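Local coordinates for Pap fimbrial major pilin protein (Escherichia coli, PDB 2UY6) that polymerizes into the thick, right-handed helical rod of the P pilus, a surface fibre that lets the bacterium colonize the epithelium of specific host organs, at residues E44-L58 and E128-S140. The protein carries 2 engineered substitutions. Sequence-based numbering, arbitrary orientation.
Sequences EAGGVSKPMDLDIEL and ENVLHYTAVVKKS
Strands 52-58 and 130-139 are antiparallel neighbours in a sheet of the pilin's incomplete immunoglobulin-like fold, paired from Met52 with Ala135 to Glu57 with Val130. Met52 N to Ala135 O (2.8 Å) and Leu54 N to Tyr133 O are nearly straight bonds. Leu54, Ile56, Leu131 and Tyr133 share the face turned to the interior, where apolar groups suit burial: Leu58 CD1 meets Leu131 CD1, Tyr133 packs edge-to-face with Phe81, and Leu54 also touches an apolar side chain of another protein.

The other face carries Val130 and polar side chains. Asp55 OD1 accepts a hydrogen bond from His132 ND1 at 2.7 Å; the oxygen lies close to the imidazole plane but is approached from above the carboxylate, the two planes standing 88° apart. With NE2 bonded to Glu128 OE1, the ring is held at both nitrogens. Asn129 closes this end: its CG stands between backbone N and carbonyl carbon (chi1 64°), where ND2 can reach both Glu57 OE2 (2.9 Å), on the anti lone pair, and Leu58 O (3.1 Å).

Before strand 52-58 begins, Ser49 OG substitutes for a backbone carbonyl, accepting Val137 N at 2.7 Å along an almost linear bond. Lys139, bent at chi3, bonds through NZ to Glu44 O and makes a salt bridge to Glu44 OE2 (3.3 Å) from above the carboxylate plane, tying the last turn of helix 40-45 to the strand; Glu44 OE1 is bonded to Val147 N. Both strands belong to the pilin sandwich, which lacks the final immunoglobulin strand; a chaperone strand or a neighbouring subunit's N-terminal extension fills the gap.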
# COMPACT_ATOMS: atom_id res chain seq x y z
N GLU B 44 -14.75 36.97 -22.17
CA GLU B 44 -14.14 37.52 -23.38
C GLU B 44 -13.42 38.83 -23.11
O GLU B 44 -12.35 39.09 -23.68
CB GLU B 44 -15.20 37.74 -24.47
CG GLU B 44 -14.68 38.37 -25.77
CD GLU B 44 -13.54 37.59 -26.43
OE1 GLU B 44 -13.65 36.35 -26.54
OE2 GLU B 44 -12.54 38.22 -26.85
N ALA B 45 -13.98 39.64 -22.22
CA ALA B 45 -13.39 40.92 -21.87
C ALA B 45 -12.16 40.82 -20.97
O ALA B 45 -11.49 41.82 -20.72
CB ALA B 45 -14.44 41.81 -21.22
N GLY B 46 -11.87 39.63 -20.46
CA GLY B 46 -10.70 39.49 -19.60
C GLY B 46 -11.09 39.17 -18.18
O GLY B 46 -10.24 39.16 -17.28
N GLY B 47 -12.37 38.92 -17.97
CA GLY B 47 -12.85 38.57 -16.65
C GLY B 47 -12.57 37.10 -16.43
O GLY B 47 -12.41 36.33 -17.39
N VAL B 48 -12.51 36.70 -15.16
CA VAL B 48 -12.24 35.31 -14.79
C VAL B 48 -13.36 34.78 -13.90
O VAL B 48 -14.06 35.55 -13.25
CB VAL B 48 -10.90 35.21 -14.04
CG1 VAL B 48 -10.81 33.89 -13.28
CG2 VAL B 48 -9.74 35.34 -15.03
N SER B 49 -13.53 33.46 -13.87
CA SER B 49 -14.57 32.88 -13.03
C SER B 49 -14.13 32.94 -11.56
O SER B 49 -12.95 33.15 -11.26
CB SER B 49 -14.81 31.42 -13.41
OG SER B 49 -13.72 30.61 -12.99
N LYS B 50 -15.07 32.75 -10.65
CA LYS B 50 -14.70 32.75 -9.24
C LYS B 50 -13.82 31.54 -9.01
O LYS B 50 -14.09 30.46 -9.54
CB LYS B 50 -15.92 32.62 -8.34
CG LYS B 50 -15.57 32.47 -6.86
CD LYS B 50 -16.82 32.43 -5.99
CE LYS B 50 -16.48 32.62 -4.52
NZ LYS B 50 -17.69 32.81 -3.65
N PRO B 51 -12.73 31.70 -8.26
CA PRO B 51 -11.91 30.51 -8.05
C PRO B 51 -12.67 29.48 -7.21
O PRO B 51 -13.15 29.77 -6.12
CB PRO B 51 -10.64 31.06 -7.37
CG PRO B 51 -11.01 32.46 -6.94
CD PRO B 51 -11.98 32.93 -7.96
N MET B 52 -12.80 28.27 -7.77
CA MET B 52 -13.52 27.17 -7.12
C MET B 52 -12.61 26.27 -6.32
O MET B 52 -11.48 25.99 -6.71
CB MET B 52 -14.24 26.32 -8.17
CG MET B 52 -15.18 27.09 -9.06
SD MET B 52 -16.47 27.87 -8.10
CE MET B 52 -16.71 29.37 -9.05
N ASP B 53 -13.12 25.80 -5.19
CA ASP B 53 -12.36 24.91 -4.34
C ASP B 53 -12.24 23.53 -4.99
O ASP B 53 -13.24 22.87 -5.26
CB ASP B 53 -13.03 24.76 -2.98
CG ASP B 53 -12.93 26.02 -2.13
OD1 ASP B 53 -13.33 25.96 -0.95
OD2 ASP B 53 -12.45 27.06 -2.64
N LEU B 54 -11.01 23.11 -5.25
CA LEU B 54 -10.78 21.80 -5.82
C LEU B 54 -10.07 21.04 -4.69
O LEU B 54 -8.85 21.12 -4.56
CB LEU B 54 -9.89 21.90 -7.05
CG LEU B 54 -10.00 20.76 -8.06
CD1 LEU B 54 -9.01 20.97 -9.18
CD2 LEU B 54 -9.73 19.45 -7.39
N ASP B 55 -10.84 20.35 -3.86
CA ASP B 55 -10.25 19.60 -2.75
C ASP B 55 -10.19 18.10 -3.00
O ASP B 55 -11.16 17.48 -3.42
CB ASP B 55 -11.02 19.88 -1.46
CG ASP B 55 -10.90 21.32 -1.02
OD1 ASP B 55 -9.78 21.88 -1.05
OD2 ASP B 55 -11.93 21.91 -0.64
N ILE B 56 -9.01 17.53 -2.75
CA ILE B 56 -8.79 16.11 -2.96
C ILE B 56 -8.47 15.44 -1.64
O ILE B 56 -7.44 15.74 -1.02
CB ILE B 56 -7.61 15.87 -3.94
CG1 ILE B 56 -7.89 16.57 -5.27
CG2 ILE B 56 -7.43 14.38 -4.18
CD1 ILE B 56 -6.72 16.53 -6.23
N GLU B 57 -9.35 14.55 -1.19
CA GLU B 57 -9.13 13.84 0.06
C GLU B 57 -8.32 12.56 -0.14
O GLU B 57 -8.69 11.69 -0.93
CB GLU B 57 -10.48 13.52 0.73
CG GLU B 57 -10.37 12.51 1.88
CD GLU B 57 -11.56 12.52 2.84
OE1 GLU B 57 -12.72 12.59 2.37
OE2 GLU B 57 -11.33 12.45 4.06
N LEU B 58 -7.19 12.48 0.56
CA LEU B 58 -6.30 11.32 0.51
C LEU B 58 -6.76 10.33 1.57
O LEU B 58 -6.71 10.63 2.76
CB LEU B 58 -4.86 11.73 0.79
CG LEU B 58 -4.31 12.77 -0.20
CD1 LEU B 58 -2.90 13.22 0.17
CD2 LEU B 58 -4.33 12.16 -1.58
N GLU B 128 -4.82 17.63 8.61
CA GLU B 128 -5.79 17.36 7.55
C GLU B 128 -5.28 16.34 6.54
O GLU B 128 -4.07 16.11 6.43
CB GLU B 128 -6.14 18.66 6.82
CG GLU B 128 -6.60 19.79 7.72
CD GLU B 128 -6.89 21.06 6.94
OE1 GLU B 128 -7.89 21.09 6.19
OE2 GLU B 128 -6.11 22.03 7.07
N ASN B 129 -6.20 15.74 5.79
CA ASN B 129 -5.83 14.74 4.79
C ASN B 129 -6.38 15.17 3.43
O ASN B 129 -6.56 14.35 2.52
CB ASN B 129 -6.39 13.37 5.17
CG ASN B 129 -7.90 13.36 5.20
OD1 ASN B 129 -8.53 14.16 5.89
ND2 ASN B 129 -8.50 12.44 4.45
N VAL B 130 -6.65 16.46 3.29
CA VAL B 130 -7.18 17.02 2.06
C VAL B 130 -6.20 18.01 1.47
O VAL B 130 -5.71 18.91 2.16
CB VAL B 130 -8.52 17.77 2.30
CG1 VAL B 130 -9.03 18.38 1.00
CG2 VAL B 130 -9.55 16.83 2.89
N LEU B 131 -5.89 17.83 0.19
CA LEU B 131 -4.99 18.75 -0.50
C LEU B 131 -5.95 19.81 -1.05
O LEU B 131 -6.98 19.47 -1.64
CB LEU B 131 -4.26 18.04 -1.64
CG LEU B 131 -3.32 16.91 -1.21
CD1 LEU B 131 -3.03 15.99 -2.39
CD2 LEU B 131 -2.03 17.49 -0.66
N HIS B 132 -5.62 21.08 -0.85
CA HIS B 132 -6.49 22.18 -1.30
C HIS B 132 -5.94 22.92 -2.51
O HIS B 132 -4.78 23.32 -2.53
CB HIS B 132 -6.70 23.19 -0.16
CG HIS B 132 -7.18 22.58 1.12
ND1 HIS B 132 -8.48 22.16 1.32
CD2 HIS B 132 -6.54 22.37 2.30
CE1 HIS B 132 -8.61 21.71 2.55
NE2 HIS B 132 -7.45 21.82 3.17
N TYR B 133 -6.80 23.10 -3.51
CA TYR B 133 -6.45 23.83 -4.73
C TYR B 133 -7.66 24.69 -5.11
O TYR B 133 -8.74 24.54 -4.55
CB TYR B 133 -6.19 22.89 -5.92
CG TYR B 133 -5.03 21.92 -5.77
CD1 TYR B 133 -5.21 20.67 -5.18
CD2 TYR B 133 -3.77 22.25 -6.25
CE1 TYR B 133 -4.14 19.77 -5.07
CE2 TYR B 133 -2.70 21.37 -6.14
CZ TYR B 133 -2.90 20.13 -5.55
OH TYR B 133 -1.83 19.28 -5.43
N THR B 134 -7.46 25.62 -6.04
CA THR B 134 -8.56 26.44 -6.52
C THR B 134 -8.43 26.44 -8.03
O THR B 134 -7.33 26.39 -8.58
CB THR B 134 -8.49 27.90 -6.02
OG1 THR B 134 -7.14 28.33 -5.98
CG2 THR B 134 -9.13 28.01 -4.65
N ALA B 135 -9.57 26.47 -8.71
CA ALA B 135 -9.56 26.45 -10.16
C ALA B 135 -10.43 27.56 -10.71
O ALA B 135 -11.53 27.81 -10.22
CB ALA B 135 -10.05 25.10 -10.66
N VAL B 136 -9.92 28.22 -11.75
CA VAL B 136 -10.63 29.31 -12.40
C VAL B 136 -10.72 29.07 -13.90
O VAL B 136 -9.81 28.50 -14.51
CB VAL B 136 -9.92 30.67 -12.19
CG1 VAL B 136 -10.03 31.11 -10.73
CG2 VAL B 136 -8.46 30.55 -12.58
N VAL B 137 -11.82 29.49 -14.49
CA VAL B 137 -12.02 29.35 -15.93
C VAL B 137 -11.76 30.72 -16.57
O VAL B 137 -12.17 31.75 -16.02
CB VAL B 137 -13.46 28.91 -16.25
CG1 VAL B 137 -13.68 28.87 -17.77
CG2 VAL B 137 -13.72 27.55 -15.64
N LYS B 138 -11.08 30.74 -17.71
CA LYS B 138 -10.82 32.01 -18.39
C LYS B 138 -10.59 31.80 -19.87
O LYS B 138 -10.46 30.67 -20.34
CB LYS B 138 -9.61 32.71 -17.77
CG LYS B 138 -8.26 32.13 -18.13
CD LYS B 138 -7.17 32.84 -17.37
CE LYS B 138 -5.82 32.59 -17.99
NZ LYS B 138 -5.77 33.15 -19.37
N LYS B 139 -10.57 32.90 -20.62
CA LYS B 139 -10.35 32.83 -22.05
C LYS B 139 -8.95 32.26 -22.25
O LYS B 139 -8.04 32.59 -21.49
CB LYS B 139 -10.45 34.22 -22.69
CG LYS B 139 -10.33 34.19 -24.21
CD LYS B 139 -10.60 35.55 -24.84
CE LYS B 139 -9.54 36.57 -24.45
NZ LYS B 139 -9.81 37.90 -25.08
N SER B 140 -8.81 31.40 -23.24
CA SER B 140 -7.54 30.77 -23.56
C SER B 140 -6.49 31.80 -23.93
O SER B 140 -6.83 32.86 -24.44
CB SER B 140 -7.72 29.80 -24.72
OG SER B 140 -6.47 29.39 -25.23
O HOH W 1 -10.83 35.74 -19.37